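PDB 5NMU: Cbs-cp12, which forms hexamers that fuse a CBS-domain pair to a CP12 domain and probably takes part in the redox regulation of photosynthesis in cyanobacteria. Local coordinates for the interface of chains A and B. Sequence-based numbering; all coordinates share one arbitrary frame. Chains: chain A/B, Cbs-cp12.

The interface of chains A and B. Residues chain A 20-21, 44, 75, 78; chain B 137, 140-141, 143-144.
The side chain of A:Met78 runs out straight beyond CG and meets B:Phe137 tip to tip, its methyl CE lying over the middle of the aromatic face, 3.6 Å from the ring centroid. An unbranched, flexible thioether suits this CH-pi contact because it can set a single methyl on a flat ring. Beside it A:Tyr75, which buries more surface than any other residue of the patch, has CG tucked between its backbone N and C (chi1 69°), which sets one face of the ring against the first turn of the partner helix. CD2 lies under CB of B:Asp140 at 3.5 Å. On that same face CZ meets the methylene CG of B:Glu141 at 3.6 Å, so the aliphatic stem of an acid serves as apolar surface. An alanine here removes the ring that covers both acids' stems, and would probably loosen the seat of the helix.

Toward the rim, the B:Asp140 side chain runs antiparallel past the tyrosine, its carboxylate nearly parallel to the ring (16°), and its OD2 forms a salt bridge with A:Arg44 NH1 at 3.2 Å. A long arginine, bent at chi3, can reach this acid from its loop; the planes cross at 76°, so the groups meet obliquely and not as a flat two-pronged pair. Its NE lies 4.6 Å from B:Glu143 OE2, so its charge may also favour that second acid. A:Gly20, without a side chain, brings its CA to 3.7 Å from OD1 of B:Asp140. At the far side the small hydroxyl OG of A:Ser21 donates a hydrogen bond to OE1 of the longer B:Glu143 (2.9 Å), arriving from above the carboxylate plane.

The site joins loops and 3-10 helix 74-76 of one chain's CBS region to the start of CP12-region helix 138-155 of the other; two-fold symmetry repeats this exchange.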
# COMPACT_ATOMS: atom_id res chain seq x y z
N GLY A 20 -4.20 25.04 12.73
CA GLY A 20 -4.93 24.30 11.75
C GLY A 20 -5.76 25.16 10.80
O GLY A 20 -5.97 24.76 9.64
N SER A 21 -6.21 26.31 11.29
CA SER A 21 -7.01 27.25 10.54
C SER A 21 -6.20 28.10 9.57
O SER A 21 -6.78 28.83 8.80
CB SER A 21 -7.74 28.17 11.50
OG SER A 21 -6.80 28.77 12.36
N ARG A 44 -5.50 22.96 20.29
CA ARG A 44 -6.39 24.09 20.59
C ARG A 44 -6.68 24.22 22.09
O ARG A 44 -7.09 25.27 22.54
CB ARG A 44 -7.67 24.01 19.76
CG ARG A 44 -7.41 24.19 18.25
CD ARG A 44 -8.70 24.29 17.44
NE ARG A 44 -9.60 23.23 17.89
CZ ARG A 44 -9.71 21.99 17.38
NH1 ARG A 44 -9.06 21.60 16.26
NH2 ARG A 44 -10.54 21.13 18.00
N TYR A 75 -5.78 22.42 8.02
CA TYR A 75 -6.60 21.31 8.47
C TYR A 75 -6.99 20.35 7.36
O TYR A 75 -7.21 19.15 7.65
CB TYR A 75 -7.83 21.78 9.23
CG TYR A 75 -8.89 22.51 8.44
CD1 TYR A 75 -9.84 21.80 7.71
CD2 TYR A 75 -9.00 23.91 8.50
CE1 TYR A 75 -10.86 22.45 7.05
CE2 TYR A 75 -10.01 24.58 7.80
CZ TYR A 75 -10.91 23.82 7.08
OH TYR A 75 -11.89 24.43 6.44
N MET A 78 -3.27 18.32 6.90
CA MET A 78 -2.50 17.86 8.03
C MET A 78 -2.85 16.44 8.44
O MET A 78 -3.91 15.93 8.07
CB MET A 78 -2.73 18.76 9.23
CG MET A 78 -4.06 18.60 9.94
SD MET A 78 -4.32 19.95 11.09
CE MET A 78 -6.00 19.59 11.65
N PHE B 137 -12.28 18.78 12.96
CA PHE B 137 -11.68 20.09 12.62
C PHE B 137 -12.71 21.23 12.37
O PHE B 137 -12.37 22.28 11.81
CB PHE B 137 -10.74 19.97 11.40
CG PHE B 137 -9.84 18.75 11.41
CD1 PHE B 137 -9.28 18.25 12.61
CD2 PHE B 137 -9.51 18.11 10.20
CE1 PHE B 137 -8.44 17.13 12.58
CE2 PHE B 137 -8.66 16.99 10.20
CZ PHE B 137 -8.13 16.50 11.39
N ASP B 140 -11.52 24.45 13.52
CA ASP B 140 -10.61 25.12 12.57
C ASP B 140 -11.39 25.82 11.47
O ASP B 140 -11.02 26.92 11.11
CB ASP B 140 -9.61 24.16 11.95
CG ASP B 140 -8.74 23.47 13.01
OD1 ASP B 140 -8.02 24.17 13.76
OD2 ASP B 140 -8.86 22.25 13.13
N GLU B 141 -12.44 25.19 10.96
CA GLU B 141 -13.29 25.80 9.93
C GLU B 141 -13.89 27.11 10.40
O GLU B 141 -13.95 28.06 9.66
CB GLU B 141 -14.43 24.89 9.55
CG GLU B 141 -14.03 23.57 8.94
CD GLU B 141 -15.23 22.79 8.43
OE1 GLU B 141 -16.13 23.42 7.80
OE2 GLU B 141 -15.28 21.55 8.68
N GLU B 143 -12.56 29.14 12.85
CA GLU B 143 -11.56 30.23 12.86
C GLU B 143 -11.25 30.74 11.44
O GLU B 143 -10.96 31.92 11.27
CB GLU B 143 -10.24 29.80 13.48
CG GLU B 143 -10.30 29.36 14.92
CD GLU B 143 -9.11 28.48 15.28
OE1 GLU B 143 -7.95 28.92 15.04
OE2 GLU B 143 -9.34 27.34 15.78
N ALA B 144 -11.25 29.85 10.46
CA ALA B 144 -10.90 30.21 9.08
C ALA B 144 -12.00 31.09 8.45
O ALA B 144 -11.68 32.00 7.68
CB ALA B 144 -10.65 28.98 8.22